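PDB 4CNL: putative pneumococcal surface protein from Streptococcus pneumoniae, which binds choline through its choline-binding repeats and so probably attaches to the choline-bearing teichoic acids of the pneumococcal cell wall. Local coordinates for residues A[38-42]-A[54-59]. Numbering follows the deposited sequence.
Sequences MAQSE and YLKSDG. With CHT (choline ion), chain D.
The carbonyl oxygen of K56 is gripped from both faces of its plane: the amide of S41 comes in from above one face, S41 N to K56 O 3.1 Å, and that of G59 from the other, closing the type I beta turn from K56 to G59. One acceptor thus ties the turn to the segment 38–42. Beside it, L55 and E42 exchange two backbone hydrogen bonds as an antiparallel hydrogen-bonded pair, L55 N to E42 O being 2.9 Å. With S41 and E42 both set against L55, the hairpin of strands 42–46 and 51–55 begins in a G1 beta bulge, here within a choline-binding repeat. The Y54 ring runs alongside the bulge at an oblique angle, its CD1 3.5 Å from E42 O and its OH near S41 CA. On the other flank, A39 CB packs against the branch point of L55, 3.7 Å from L55 CG. E42 folds back, its OE2 taking the amide of Q40 (Q40 N to E42 OE2 2.9 Å) and a salt bridge from K33. Turn and loop also share a ligand: the choline hydroxyl O6 donates to D58 O at 3.1 Å, while M38, extended through chi1 and chi2 (-176° and -172°), brings SD within 3.7 Å of choline C5, and its bend at chi3 lays CE against G59 CA. W5, W12 and Y30 complete this pocket.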
loop_
_atom_site.group_PDB
_atom_site.type_symbol
_atom_site.label_atom_id
_atom_site.label_comp_id
_atom_site.label_asym_id
_atom_site.label_seq_id
_atom_site.Cartn_x
_atom_site.Cartn_y
_atom_site.Cartn_z
ATOM N N MET A 38 27.099 12.162 0.985
ATOM C CA MET A 38 26.042 11.273 1.488
ATOM C C MET A 38 24.647 11.855 1.262
ATOM O O MET A 38 24.375 12.996 1.632
ATOM C CB MET A 38 26.252 11.009 2.978
ATOM C CG MET A 38 25.262 10.025 3.562
ATOM S SD MET A 38 25.362 9.887 5.347
ATOM C CE MET A 38 24.587 11.406 5.864
ATOM N N ALA A 39 23.759 11.070 0.657
ATOM C CA ALA A 39 22.364 11.489 0.516
ATOM C C ALA A 39 21.688 11.610 1.878
ATOM O O ALA A 39 21.927 10.815 2.792
ATOM C CB ALA A 39 21.604 10.514 -0.385
ATOM N N GLN A 40 20.836 12.623 2.018
ATOM C CA GLN A 40 20.166 12.862 3.280
ATOM C C GLN A 40 18.816 13.524 3.025
ATOM O O GLN A 40 18.727 14.485 2.248
ATOM C CB GLN A 40 21.027 13.738 4.187
ATOM C CG GLN A 40 20.505 13.858 5.596
ATOM C CD GLN A 40 21.452 14.641 6.487
ATOM O OE1 GLN A 40 22.603 14.247 6.681
ATOM N NE2 GLN A 40 20.974 15.759 7.026
ATOM N N SER A 41 17.780 12.994 3.671
ATOM C CA SER A 41 16.419 13.508 3.536
ATOM C C SER A 41 16.055 13.735 2.083
ATOM O O SER A 41 15.627 14.819 1.689
ATOM C CB SER A 41 16.258 14.795 4.334
ATOM O OG SER A 41 16.429 14.529 5.710
ATOM N N GLU A 42 16.257 12.710 1.269
ATOM C CA GLU A 42 15.996 12.855 -0.145
ATOM C C GLU A 42 15.791 11.512 -0.804
ATOM O O GLU A 42 16.227 10.468 -0.286
ATOM C CB GLU A 42 17.146 13.610 -0.827
ATOM C CG GLU A 42 18.445 12.831 -0.883
ATOM C CD GLU A 42 19.604 13.682 -1.368
ATOM O OE1 GLU A 42 19.618 14.054 -2.559
ATOM O OE2 GLU A 42 20.493 13.980 -0.554
ATOM N N TYR A 54 14.474 6.091 -0.313
ATOM C CA TYR A 54 14.453 7.323 0.466
ATOM C C TYR A 54 15.503 7.286 1.555
ATOM O O TYR A 54 15.460 6.431 2.441
ATOM C CB TYR A 54 13.085 7.577 1.097
ATOM C CG TYR A 54 13.051 8.933 1.757
ATOM C CD1 TYR A 54 13.002 10.089 0.988
ATOM C CD2 TYR A 54 13.127 9.063 3.133
ATOM C CE1 TYR A 54 13.000 11.339 1.575
ATOM C CE2 TYR A 54 13.128 10.316 3.734
ATOM C CZ TYR A 54 13.059 11.444 2.947
ATOM O OH TYR A 54 13.060 12.686 3.529
ATOM N N LEU A 55 16.453 8.217 1.490
ATOM C CA LEU A 55 17.428 8.341 2.563
ATOM C C LEU A 55 16.898 9.285 3.640
ATOM O O LEU A 55 16.523 10.425 3.359
ATOM C CB LEU A 55 18.781 8.819 2.025
ATOM C CG LEU A 55 19.513 7.836 1.100
ATOM C CD1 LEU A 55 19.495 6.389 1.651
ATOM C CD2 LEU A 55 18.976 7.896 -0.338
ATOM N N LYS A 56 16.872 8.791 4.872
ATOM C CA LYS A 56 16.336 9.538 6.007
ATOM C C LYS A 56 17.276 10.655 6.456
ATOM O O LYS A 56 18.312 10.902 5.833
ATOM C CB LYS A 56 16.049 8.577 7.162
ATOM C CG LYS A 56 14.933 7.589 6.830
ATOM C CD LYS A 56 14.657 6.616 7.968
ATOM C CE LYS A 56 15.750 5.575 8.095
ATOM N NZ LYS A 56 15.458 4.593 9.178
ATOM N N SER A 57 16.906 11.333 7.538
ATOM C CA SER A 57 17.666 12.492 8.015
ATOM C C SER A 57 19.052 12.110 8.520
ATOM O O SER A 57 19.959 12.938 8.540
ATOM C CB SER A 57 16.898 13.215 9.121
ATOM O OG SER A 57 16.804 12.397 10.276
ATOM N N ASP A 58 19.219 10.863 8.936
ATOM C CA ASP A 58 20.533 10.411 9.365
ATOM C C ASP A 58 21.301 9.769 8.218
ATOM O O ASP A 58 22.399 9.262 8.418
ATOM C CB ASP A 58 20.427 9.430 10.543
ATOM C CG ASP A 58 19.465 8.281 10.285
ATOM O OD1 ASP A 58 19.231 7.907 9.112
ATOM O OD2 ASP A 58 18.937 7.733 11.277
ATOM N N GLY A 59 20.715 9.787 7.023
ATOM C CA GLY A 59 21.355 9.205 5.853
ATOM C C GLY A 59 20.956 7.764 5.564
ATOM O O GLY A 59 21.154 7.275 4.460
HETATM C C4 CHT D . 25.951 10.284 10.204
HETATM C C5 CHT D . 26.443 9.639 8.911
HETATM C C6 CHT D . 26.738 7.700 10.240
HETATM C C7 CHT D . 27.451 7.727 7.999
HETATM C C8 CHT D . 28.600 8.991 9.627
HETATM O O6 CHT D . 24.580 10.639 10.058
HETATM N N1 CHT D . 27.313 8.516 9.199
HETATM O O HOH W 1 22.724 8.086 2.552
HETATM O O HOH W 2 12.228 14.789 2.281
#